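Local coordinates for radical SAM domain protein (Methanothrix thermoacetophila, PDB 6Y1X) that probably uses S-adenosyl-L-methionine and [4Fe-4S] clusters to make the carbide-bearing iron-sulfur precursor of the nitrogenase FeMo cofactor, at residues Arg35-Cys39 against Ile104-Ala108; Cys72-Ser76 against Lys215-Val219; Thr86-Ala90 against Glu123-Leu127; Ile172-Ile176 against Ile224-His228. One frame throughout, in Å; residues are numbered along the deposited sequence. Where two conformers were deposited one is given.

Contact 1 (Arg35-Cys39 against Ile104-Ala108); sequences REHPC and IKVVA. With SF4 (iron/sulfur cluster), chain C.
H37 lies flat against V106, the valine crossing it at about a right angle. From CB of H37, CG is set anti to the backbone N (chi1 -166°), which carries the imidazole alongside strand 104-109 toward the bound cluster. CG and CD2 each meet V106 CG2 at 3.8 Å, and this methyl stands over the ring centre, a CH-pi contact 12° off the ring normal. ND1 accepts the backbone N-H of C39 (N to ND1 3.1 Å), which comes in 20° out of the ring plane and fixes the ring's rotation. CE1 faces iron FE2 of the cluster at 3.6 Å, while NE2 reaches V106 CG1 at 3.8 Å. An alanine in place of H37 would probably leave the C39 N-H without its acceptor and bare the methyls of V106, so that the loop carrying C39, whose SG binds FE2 at 2.3 Å, could shift. P38 CD also packs on V106 CG2. Farther out, E36 OE1 rides 3.5 Å from CD of K105; its salt bridge is with R32, and K105 NZ stays beyond that range. The carbonyl O of E36, buried over K105 CB, has no polar partner. Strand 104-109 runs between strands 49-52 and 136-141 of the parallel sheet, paired with G49, M51, I136 and C138, and C138, like C39 a cluster ligand, touches H37 and V106 from the latter strand.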
loop_
_atom_site.group_PDB
_atom_site.type_symbol
_atom_site.label_atom_id
_atom_site.label_comp_id
_atom_site.label_asym_id
_atom_site.label_seq_id
_atom_site.Cartn_x
_atom_site.Cartn_y
_atom_site.Cartn_z
ATOM N N ARG A 35 -7.913 -9.686 13.143
ATOM C CA ARG A 35 -7.355 -10.748 13.976
ATOM C C ARG A 35 -6.645 -11.821 13.157
ATOM O O ARG A 35 -5.681 -12.427 13.638
ATOM C CB ARG A 35 -8.473 -11.378 14.808
ATOM C CG ARG A 35 -8.020 -12.457 15.775
ATOM C CD ARG A 35 -9.202 -13.051 16.534
ATOM N NE ARG A 35 -10.136 -13.750 15.652
ATOM C CZ ARG A 35 -11.335 -13.291 15.306
ATOM N NH1 ARG A 35 -12.110 -14.002 14.498
ATOM N NH2 ARG A 35 -11.760 -12.122 15.765
ATOM N N GLU A 36 -7.095 -12.072 11.929
ATOM C CA GLU A 36 -6.506 -13.105 11.086
ATOM C C GLU A 36 -5.716 -12.539 9.913
ATOM O O GLU A 36 -5.365 -13.290 8.996
ATOM C CB GLU A 36 -7.590 -14.059 10.581
ATOM C CG GLU A 36 -8.260 -14.856 11.688
ATOM C CD GLU A 36 -9.230 -15.896 11.164
ATOM O OE1 GLU A 36 -9.542 -15.871 9.954
ATOM O OE2 GLU A 36 -9.683 -16.737 11.967
ATOM N N HIS A 37 -5.414 -11.240 9.921
ATOM C CA HIS A 37 -4.632 -10.640 8.850
ATOM C C HIS A 37 -3.208 -10.465 9.348
ATOM O O HIS A 37 -2.986 -9.698 10.300
ATOM C CB HIS A 37 -5.227 -9.296 8.441
ATOM C CG HIS A 37 -4.695 -8.758 7.149
ATOM N ND1 HIS A 37 -3.357 -8.790 6.818
ATOM C CD2 HIS A 37 -5.325 -8.167 6.105
ATOM C CE1 HIS A 37 -3.186 -8.245 5.627
ATOM N NE2 HIS A 37 -4.365 -7.859 5.173
ATOM N N PRO A 38 -2.223 -11.142 8.750
ATOM C CA PRO A 38 -0.849 -11.063 9.280
ATOM C C PRO A 38 -0.267 -9.663 9.287
ATOM O O PRO A 38 0.606 -9.375 10.117
ATOM C CB PRO A 38 -0.053 -11.995 8.352
ATOM C CG PRO A 38 -1.057 -12.736 7.528
ATOM C CD PRO A 38 -2.316 -11.941 7.517
ATOM N N CYS A 39 -0.725 -8.777 8.404
ATOM C CA CYS A 39 -0.176 -7.432 8.319
ATOM C C CYS A 39 -0.887 -6.439 9.226
ATOM O O CYS A 39 -0.402 -5.313 9.385
ATOM C CB CYS A 39 -0.227 -6.934 6.870
ATOM S SG CYS A 39 0.413 -8.124 5.667
ATOM N N ILE A 104 -3.670 -19.971 4.701
ATOM C CA ILE A 104 -3.824 -18.738 3.937
ATOM C C ILE A 104 -5.155 -18.090 4.305
ATOM O O ILE A 104 -6.224 -18.663 4.070
ATOM C CB ILE A 104 -3.738 -19.009 2.428
ATOM C CG1 ILE A 104 -2.429 -19.736 2.108
ATOM C CG2 ILE A 104 -3.845 -17.706 1.649
ATOM C CD1 ILE A 104 -1.183 -18.923 2.379
ATOM N N LYS A 105 -5.093 -16.890 4.885
ATOM C CA LYS A 105 -6.290 -16.150 5.267
ATOM C C LYS A 105 -6.571 -14.946 4.383
ATOM O O LYS A 105 -7.718 -14.489 4.341
ATOM C CB LYS A 105 -6.174 -15.665 6.720
ATOM C CG LYS A 105 -6.147 -16.765 7.774
ATOM C CD LYS A 105 -7.404 -17.614 7.760
ATOM C CE LYS A 105 -7.331 -18.703 8.826
ATOM N NZ LYS A 105 -8.377 -19.750 8.647
ATOM N N VAL A 106 -5.567 -14.434 3.673
ATOM C CA VAL A 106 -5.662 -13.171 2.952
ATOM C C VAL A 106 -5.213 -13.376 1.513
ATOM O O VAL A 106 -4.223 -14.065 1.250
ATOM C CB VAL A 106 -4.817 -12.065 3.623
ATOM C CG1 VAL A 106 -4.911 -10.766 2.833
ATOM C CG2 VAL A 106 -5.264 -11.850 5.058
ATOM N N VAL A 107 -5.940 -12.760 0.586
ATOM C CA VAL A 107 -5.536 -12.658 -0.809
ATOM C C VAL A 107 -5.513 -11.182 -1.174
ATOM O O VAL A 107 -6.471 -10.451 -0.896
ATOM C CB VAL A 107 -6.489 -13.442 -1.728
ATOM C CG1 VAL A 107 -6.226 -13.113 -3.179
ATOM C CG2 VAL A 107 -6.328 -14.931 -1.492
ATOM N N ALA A 108 -4.427 -10.742 -1.802
ATOM C CA ALA A 108 -4.225 -9.321 -2.014
ATOM C C ALA A 108 -3.676 -9.083 -3.409
ATOM O O ALA A 108 -3.069 -9.962 -4.027
ATOM C CB ALA A 108 -3.268 -8.720 -0.977
HETATM FE FE1 SF4 C . -0.034 -5.163 2.037
HETATM FE FE2 SF4 C . -0.309 -7.359 3.621
HETATM FE FE3 SF4 C . -0.220 -7.603 0.913
HETATM FE FE4 SF4 C . -2.432 -6.496 2.123
HETATM S S1 SF4 C . -1.692 -8.665 2.326
HETATM S S2 SF4 C . -1.361 -5.720 0.242
HETATM S S3 SF4 C . -1.430 -5.364 3.855
HETATM S S4 SF4 C . 1.489 -6.873 2.270
#

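Contact 2 (Cys72-Ser76 against Lys215-Val219); sequences CVNES and KVNTV. With SF4 (iron/sulfur cluster), chain D; SF4 (iron/sulfur cluster), chain C.
E75 folds back at chi2 (71°) and K215, in the one of its two modelled conformers given here, turns at its last torsion (chi4 -72°), so that carboxylate and ammonium come from opposite directions and meet beside a cluster. E75 OE2 binds iron FE1 of that cluster at 2.2 Å and has K215 NZ at 3.0 Å, which helps hold the iron-bound oxygen in place. In the same conformer NZ also donates to N217 OD1 (3.1 Å), the donor tilted 19° from the carbonyl plane, and is hydrogen-bonded to T162. N217 OD1 is held by N245 as well. One turn residue before E75, N74 reaches toward the second cluster: ND2 lies 3.8 Å from that cluster's S1, and OD1, hydrogen-bonded to Y65, packs on V219 CG2 at 3.8 Å. An alanine in place of N74 would probably leave the Y65 hydroxyl without its mate and open a gap between V219 and the cluster. C72, at the head of the type I turn C72-E75, binds iron FE3 through SG at 2.3 Å. This cluster is also held by C59, C63 and C66, the CX3CX2C motif of radical SAM enzymes; because C72 occupies the fourth site, S-adenosylmethionine would probably have to displace it. The turn carries a ligand of each cluster and faces strand 213-220, which lies between strands 160-164 and 243-248 of the parallel sheet.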
loop_
_atom_site.group_PDB
_atom_site.type_symbol
_atom_site.label_atom_id
_atom_site.label_comp_id
_atom_site.label_asym_id
_atom_site.label_seq_id
_atom_site.Cartn_x
_atom_site.Cartn_y
_atom_site.Cartn_z
ATOM N N CYS A 72 6.339 -3.247 -7.159
ATOM C CA CYS A 72 6.173 -2.037 -6.361
ATOM C C CYS A 72 6.803 -2.175 -4.982
ATOM O O CYS A 72 6.316 -2.927 -4.133
ATOM C CB CYS A 72 4.691 -1.693 -6.230
ATOM S SG CYS A 72 4.397 -0.270 -5.167
ATOM N N VAL A 73 7.900 -1.449 -4.755
ATOM C CA VAL A 73 8.687 -1.633 -3.545
ATOM C C VAL A 73 7.989 -1.104 -2.300
ATOM O O VAL A 73 8.461 -1.349 -1.185
ATOM C CB VAL A 73 10.068 -0.971 -3.761
ATOM C CG1 VAL A 73 9.925 0.537 -3.926
ATOM C CG2 VAL A 73 11.070 -1.355 -2.670
ATOM N N ASN A 74 6.853 -0.418 -2.445
ATOM C CA ASN A 74 6.096 -0.029 -1.259
ATOM C C ASN A 74 5.539 -1.245 -0.534
ATOM O O ASN A 74 5.373 -1.214 0.689
ATOM C CB ASN A 74 4.952 0.918 -1.622
ATOM C CG ASN A 74 5.440 2.262 -2.119
ATOM O OD1 ASN A 74 6.545 2.694 -1.792
ATOM N ND2 ASN A 74 4.612 2.936 -2.909
ATOM N N GLU A 75 5.254 -2.323 -1.263
ATOM C CA GLU A 75 4.584 -3.477 -0.678
ATOM C C GLU A 75 5.308 -4.777 -1.010
ATOM O O GLU A 75 4.730 -5.856 -0.866
ATOM C CB GLU A 75 3.121 -3.545 -1.121
ATOM C CG GLU A 75 2.190 -4.072 -0.029
ATOM C CD GLU A 75 1.994 -3.069 1.101
ATOM O OE1 GLU A 75 2.640 -2.001 1.082
ATOM O OE2 GLU A 75 1.206 -3.347 2.021
ATOM N N SER A 76 6.566 -4.696 -1.435
ATOM C CA SER A 76 7.345 -5.870 -1.795
ATOM C C SER A 76 8.787 -5.669 -1.364
ATOM O O SER A 76 9.276 -4.538 -1.289
ATOM C CB SER A 76 7.298 -6.129 -3.311
ATOM O OG SER A 76 8.136 -7.210 -3.681
ATOM N N LYS A 215 -4.386 0.627 6.627
ATOM C CA LYS A 215 -2.990 0.665 7.031
ATOM C C LYS A 215 -2.264 1.691 6.173
ATOM O O LYS A 215 -2.484 1.759 4.963
ATOM C CB LYS A 215 -2.356 -0.721 6.886
ATOM C CG LYS A 215 -0.838 -0.760 6.821
ATOM C CD LYS A 215 -0.357 -2.198 7.018
ATOM C CE LYS A 215 0.964 -2.467 6.321
ATOM N NZ LYS A 215 0.806 -2.530 4.841
ATOM N N VAL A 216 -1.407 2.493 6.794
ATOM C CA VAL A 216 -0.630 3.480 6.056
ATOM C C VAL A 216 0.834 3.078 6.132
ATOM O O VAL A 216 1.376 2.882 7.226
ATOM C CB VAL A 216 -0.860 4.899 6.587
ATOM C CG1 VAL A 216 0.228 5.839 6.064
ATOM C CG2 VAL A 216 -2.236 5.374 6.159
ATOM N N ASN A 217 1.460 2.915 4.969
ATOM C CA ASN A 217 2.902 2.765 4.877
ATOM C C ASN A 217 3.548 4.131 4.713
ATOM O O ASN A 217 3.025 4.993 4.002
ATOM C CB ASN A 217 3.289 1.905 3.672
ATOM C CG ASN A 217 2.850 0.466 3.802
ATOM O OD1 ASN A 217 2.573 -0.031 4.895
ATOM N ND2 ASN A 217 2.813 -0.228 2.673
ATOM N N THR A 218 4.707 4.314 5.338
ATOM C CA THR A 218 5.534 5.486 5.083
ATOM C C THR A 218 6.967 5.031 4.877
ATOM O O THR A 218 7.520 4.322 5.724
ATOM C CB THR A 218 5.479 6.500 6.234
ATOM O OG1 THR A 218 4.138 6.970 6.403
ATOM C CG2 THR A 218 6.408 7.685 5.959
ATOM N N VAL A 219 7.552 5.415 3.744
ATOM C CA VAL A 219 8.961 5.143 3.481
ATOM C C VAL A 219 9.755 6.217 4.205
ATOM O O VAL A 219 9.558 7.412 3.962
ATOM C CB VAL A 219 9.270 5.140 1.975
ATOM C CG1 VAL A 219 10.733 4.789 1.732
ATOM C CG2 VAL A 219 8.371 4.156 1.255
HETATM FE FE1 SF4 D . 7.079 2.207 -8.210
HETATM FE FE2 SF4 D . 5.861 4.082 -6.708
HETATM FE FE3 SF4 D . 5.114 1.470 -6.488
HETATM FE FE4 SF4 D . 4.496 2.897 -8.729
HETATM S S1 SF4 D . 3.705 3.287 -6.604
HETATM S S2 SF4 D . 5.348 0.764 -8.666
HETATM S S3 SF4 D . 6.339 4.254 -8.951
HETATM S S4 SF4 D . 7.155 2.353 -5.916
HETATM FE FE1 SF4 C . -0.034 -5.163 2.037
HETATM FE FE2 SF4 C . -0.309 -7.359 3.621
HETATM FE FE3 SF4 C . -0.220 -7.603 0.913
HETATM FE FE4 SF4 C . -2.432 -6.496 2.123
HETATM S S1 SF4 C . -1.692 -8.665 2.326
HETATM S S2 SF4 C . -1.361 -5.720 0.242
HETATM S S3 SF4 C . -1.430 -5.364 3.855
HETATM S S4 SF4 C . 1.489 -6.873 2.270
#

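Contact 3 (Thr86-Ala90 against Glu123-Leu127); sequences TPQEA and ETLRL
P87 and T124 bring the two backbones close, CA to CA 4.6 Å, at the place where helix 87-100 begins. The pyrrolidine of P87 crosses T124 at about a right angle: T124 OG1 stands 3.3 Å from P87 CA and 3.5 Å from CB. It touches carbon only on this side, its hydrogen bond being made back to E120 O within helix 119-131. T124 has CG2 anti to the backbone N and OG1 beside it (chi1 -63°), which sets the methyl against A90 CB at 3.9 Å. Both helices lie in the helical layer outside the partial, six-stranded barrel of the radical SAM fold, the one before and the other after strand 104-109, and the contact joins the start of the first to the body of the second. T86 is the N-cap and forms a capping box with E89, each backbone N-H taken by the other's side chain; E89 OE1 is met from above its carboxylate plane. On the outer flank L127 CD1 rests on P87 CB at 4.0 Å, and E123 CG touches the same CB at 3.9 Å. Farther in, A90 and T124 both press on V55.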
loop_
_atom_site.group_PDB
_atom_site.type_symbol
_atom_site.label_atom_id
_atom_site.label_comp_id
_atom_site.label_asym_id
_atom_site.label_seq_id
_atom_site.Cartn_x
_atom_site.Cartn_y
_atom_site.Cartn_z
ATOM N N THR A 86 -2.960 -13.006 -15.713
ATOM C CA THR A 86 -4.297 -12.550 -16.037
ATOM C C THR A 86 -5.222 -12.892 -14.873
ATOM O O THR A 86 -4.881 -13.726 -14.030
ATOM C CB THR A 86 -4.803 -13.218 -17.313
ATOM O OG1 THR A 86 -4.953 -14.620 -17.079
ATOM C CG2 THR A 86 -3.825 -12.996 -18.463
ATOM N N PRO A 87 -6.396 -12.253 -14.795
ATOM C CA PRO A 87 -7.358 -12.621 -13.740
ATOM C C PRO A 87 -7.650 -14.111 -13.667
ATOM O O PRO A 87 -7.728 -14.670 -12.566
ATOM C CB PRO A 87 -8.601 -11.810 -14.125
ATOM C CG PRO A 87 -8.025 -10.573 -14.743
ATOM C CD PRO A 87 -6.835 -11.056 -15.538
ATOM N N GLN A 88 -7.806 -14.771 -14.814
ATOM C CA GLN A 88 -8.095 -16.200 -14.812
ATOM C C GLN A 88 -6.924 -16.997 -14.250
ATOM O O GLN A 88 -7.120 -17.913 -13.442
ATOM C CB GLN A 88 -8.438 -16.663 -16.228
ATOM C CG GLN A 88 -9.496 -17.747 -16.283
ATOM C CD GLN A 88 -10.816 -17.294 -15.686
ATOM O OE1 GLN A 88 -11.393 -16.291 -16.110
ATOM N NE2 GLN A 88 -11.298 -18.028 -14.689
ATOM N N GLU A 89 -5.699 -16.664 -14.664
ATOM C CA GLU A 89 -4.528 -17.352 -14.132
ATOM C C GLU A 89 -4.380 -17.114 -12.635
ATOM O O GLU A 89 -4.033 -18.032 -11.884
ATOM C CB GLU A 89 -3.273 -16.895 -14.876
ATOM C CG GLU A 89 -3.226 -17.337 -16.326
ATOM C CD GLU A 89 -2.207 -16.570 -17.142
ATOM O OE1 GLU A 89 -1.618 -15.604 -16.612
ATOM O OE2 GLU A 89 -2.000 -16.932 -18.319
ATOM N N ALA A 90 -4.646 -15.886 -12.182
ATOM C CA ALA A 90 -4.537 -15.582 -10.760
ATOM C C ALA A 90 -5.518 -16.414 -9.946
ATOM O O ALA A 90 -5.171 -16.926 -8.875
ATOM C CB ALA A 90 -4.764 -14.091 -10.522
ATOM N N GLU A 123 -11.242 -7.207 -11.606
ATOM C CA GLU A 123 -11.740 -8.471 -12.131
ATOM C C GLU A 123 -11.220 -9.648 -11.315
ATOM O O GLU A 123 -11.956 -10.607 -11.057
ATOM C CB GLU A 123 -11.347 -8.614 -13.601
ATOM C CG GLU A 123 -11.955 -9.813 -14.293
ATOM C CD GLU A 123 -13.442 -9.942 -14.023
ATOM O OE1 GLU A 123 -13.864 -11.017 -13.546
ATOM O OE2 GLU A 123 -14.186 -8.969 -14.275
ATOM N N THR A 124 -9.959 -9.580 -10.886
ATOM C CA THR A 124 -9.371 -10.668 -10.112
ATOM C C THR A 124 -10.039 -10.806 -8.749
ATOM O O THR A 124 -10.450 -11.904 -8.355
ATOM C CB THR A 124 -7.873 -10.428 -9.930
ATOM O OG1 THR A 124 -7.224 -10.439 -11.207
ATOM C CG2 THR A 124 -7.270 -11.504 -9.049
ATOM N N LEU A 125 -10.170 -9.697 -8.018
ATOM C CA LEU A 125 -10.736 -9.776 -6.678
ATOM C C LEU A 125 -12.226 -10.074 -6.717
ATOM O O LEU A 125 -12.768 -10.635 -5.761
ATOM C CB LEU A 125 -10.470 -8.480 -5.921
ATOM C CG LEU A 125 -9.000 -8.266 -5.574
ATOM C CD1 LEU A 125 -8.832 -6.902 -4.969
ATOM C CD2 LEU A 125 -8.492 -9.350 -4.629
ATOM N N ARG A 126 -12.900 -9.704 -7.806
ATOM C CA ARG A 126 -14.282 -10.124 -7.994
ATOM C C ARG A 126 -14.370 -11.636 -8.182
ATOM O O ARG A 126 -15.266 -12.286 -7.631
ATOM C CB ARG A 126 -14.887 -9.391 -9.190
ATOM C CG ARG A 126 -16.351 -9.689 -9.426
ATOM C CD ARG A 126 -16.785 -9.266 -10.819
ATOM N NE ARG A 126 -16.154 -10.075 -11.861
ATOM C CZ ARG A 126 -16.609 -11.256 -12.271
ATOM N NH1 ARG A 126 -17.699 -11.778 -11.722
ATOM N NH2 ARG A 126 -15.974 -11.921 -13.228
ATOM N N LEU A 127 -13.441 -12.214 -8.949
ATOM C CA LEU A 127 -13.428 -13.661 -9.136
ATOM C C LEU A 127 -13.087 -14.390 -7.841
ATOM O O LEU A 127 -13.743 -15.377 -7.488
ATOM C CB LEU A 127 -12.430 -14.047 -10.229
ATOM C CG LEU A 127 -12.761 -13.741 -11.690
ATOM C CD1 LEU A 127 -11.564 -14.068 -12.571
ATOM C CD2 LEU A 127 -13.986 -14.523 -12.143
#

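Contact 4 (Ile172-Ile176 against Ile224-His228); sequences IGEQI and INDKH
I172 points its CD1 methyl down onto one face of the H228 imidazole, 3.4 Å above the plane but shifted toward the rim over CG. It is a CH-pi contact: CD1 sits 3.7 Å from the ring centroid, 21° off the normal. H228 holds its ring there with CG anti to the backbone N (chi1 -178°), and NE2, the acceptor of the V168 N-H, keeps it from turning. The other branch of I172, CG2, goes to the backbone and CB of segment 224-228: I224 O lies 3.6 Å from it and N225 CB 4.1 Å, the asparagine crossing at about a right angle. I224, modelled in two conformers, slides past I176 in the opposite direction, its CG2 3.9 Å from I176 CG1 and the same distance from Q175 CB. The two segments belong to the connections that follow strands 160-164 and 213-220 of the parallel sheet; helix 170-173 and the residues after it pack on the loop leading into helix 229-239. N225 takes the crowded position about its first torsion (chi1 68°), its OD1 accepting from I221 N and its ND2 giving to N166 O, which ties its loop to the one after strand 160-164. At the outer edge a water donates to I224 O at 2.8 Å and weakly accepts from Q175 NE2, linking the two segments through one firm and one weak bond.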
loop_
_atom_site.group_PDB
_atom_site.type_symbol
_atom_site.label_atom_id
_atom_site.label_comp_id
_atom_site.label_asym_id
_atom_site.label_seq_id
_atom_site.Cartn_x
_atom_site.Cartn_y
_atom_site.Cartn_z
ATOM N N ILE A 172 7.033 18.722 0.614
ATOM C CA ILE A 172 7.820 17.518 0.848
ATOM C C ILE A 172 7.468 16.447 -0.177
ATOM O O ILE A 172 8.351 15.742 -0.679
ATOM C CB ILE A 172 7.648 17.038 2.297
ATOM C CG1 ILE A 172 8.223 18.108 3.239
ATOM C CG2 ILE A 172 8.320 15.683 2.499
ATOM C CD1 ILE A 172 8.016 17.838 4.706
ATOM N N GLY A 173 6.176 16.288 -0.481
ATOM C CA GLY A 173 5.779 15.358 -1.528
ATOM C C GLY A 173 6.508 15.589 -2.836
ATOM O O GLY A 173 6.870 14.635 -3.535
ATOM N N GLU A 174 6.736 16.859 -3.188
ATOM C CA GLU A 174 7.377 17.170 -4.461
ATOM C C GLU A 174 8.787 16.600 -4.524
ATOM O O GLU A 174 9.296 16.308 -5.614
ATOM C CB GLU A 174 7.424 18.681 -4.677
ATOM C CG GLU A 174 8.052 19.077 -6.010
ATOM C CD GLU A 174 8.238 20.572 -6.167
ATOM O OE1 GLU A 174 7.917 21.320 -5.218
ATOM O OE2 GLU A 174 8.710 20.998 -7.244
ATOM N N GLN A 175 9.430 16.432 -3.373
ATOM C CA GLN A 175 10.772 15.867 -3.307
ATOM C C GLN A 175 10.784 14.355 -3.465
ATOM O O GLN A 175 11.864 13.759 -3.507
ATOM C CB GLN A 175 11.430 16.255 -1.983
ATOM C CG GLN A 175 11.567 17.763 -1.789
ATOM C CD GLN A 175 12.182 18.124 -0.452
ATOM O OE1 GLN A 175 13.321 17.766 -0.166
ATOM N NE2 GLN A 175 11.425 18.831 0.376
ATOM N N ILE A 176 9.620 13.718 -3.550
ATOM C CA ILE A 176 9.542 12.265 -3.530
ATOM C C ILE A 176 9.016 11.674 -4.834
ATOM O O ILE A 176 9.290 10.496 -5.120
ATOM C CB ILE A 176 8.674 11.801 -2.333
ATOM C CG1 ILE A 176 9.278 12.308 -1.020
ATOM C CG2 ILE A 176 8.542 10.284 -2.248
ATOM C CD1 ILE A 176 8.383 12.095 0.187
ATOM N N ILE A 224 14.528 13.962 4.008
ATOM C CA ILE A 224 13.389 14.410 3.216
ATOM C C ILE A 224 12.117 14.399 4.052
ATOM O O ILE A 224 11.458 15.434 4.193
ATOM C CB ILE A 224 13.229 13.558 1.947
ATOM C CG1 ILE A 224 14.489 13.684 1.085
ATOM C CG2 ILE A 224 11.993 13.996 1.170
ATOM C CD1 ILE A 224 14.323 13.225 -0.334
ATOM N N ASN A 225 11.756 13.238 4.611
ATOM C CA ASN A 225 10.545 13.153 5.422
ATOM C C ASN A 225 10.789 12.523 6.787
ATOM O O ASN A 225 9.827 12.135 7.460
ATOM C CB ASN A 225 9.437 12.391 4.686
ATOM C CG ASN A 225 9.742 10.899 4.512
ATOM O OD1 ASN A 225 10.785 10.400 4.933
ATOM N ND2 ASN A 225 8.803 10.180 3.914
ATOM N N ASP A 226 12.046 12.414 7.216
ATOM C CA ASP A 226 12.346 11.627 8.409
ATOM C C ASP A 226 11.934 12.311 9.710
ATOM O O ASP A 226 11.768 11.623 10.721
ATOM C CB ASP A 226 13.831 11.262 8.436
ATOM C CG ASP A 226 14.737 12.482 8.475
ATOM O OD1 ASP A 226 14.649 13.315 7.550
ATOM O OD2 ASP A 226 15.555 12.585 9.412
ATOM N N LYS A 227 11.737 13.632 9.720
ATOM C CA LYS A 227 11.017 14.245 10.831
ATOM C C LYS A 227 9.579 14.598 10.482
ATOM O O LYS A 227 8.752 14.727 11.389
ATOM C CB LYS A 227 11.754 15.489 11.360
ATOM C CG LYS A 227 12.037 16.614 10.373
ATOM C CD LYS A 227 12.866 17.705 11.067
ATOM C CE LYS A 227 12.784 19.060 10.385
ATOM N NZ LYS A 227 12.406 18.990 8.949
ATOM N N HIS A 228 9.258 14.728 9.195
ATOM C CA HIS A 228 7.879 14.966 8.784
ATOM C C HIS A 228 6.968 13.791 9.123
ATOM O O HIS A 228 5.748 13.965 9.214
ATOM C CB HIS A 228 7.838 15.256 7.281
ATOM C CG HIS A 228 6.471 15.559 6.748
ATOM N ND1 HIS A 228 5.686 16.578 7.244
ATOM C CD2 HIS A 228 5.767 15.004 5.732
ATOM C CE1 HIS A 228 4.550 16.623 6.574
ATOM N NE2 HIS A 228 4.575 15.679 5.649
HETATM O O HOH W 1 12.146 18.062 3.603
#

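Contacts 1 and 2 meet at one [4Fe-4S] cluster, bound by C39 of the first and E75 of the second, with their centres 16 Å apart; they touch where C39 O packs on K215 CD at 3.9 Å. Contact 2 also reaches the second cluster through C72. Contact 4 continues from strand 213-220 of contact 2: V219 O and N225 ND2 are 2.9 Å apart, a probable hydrogen bond, and its I176 side chain comes within about 8 Å of a cluster. Contact 3 is more remote, T124 being about 12 Å from a cluster, yet its helices come just before and just after strand 104-109 in the chain, and nearest atoms of contacts 1 and 3 are about 4 Å apart.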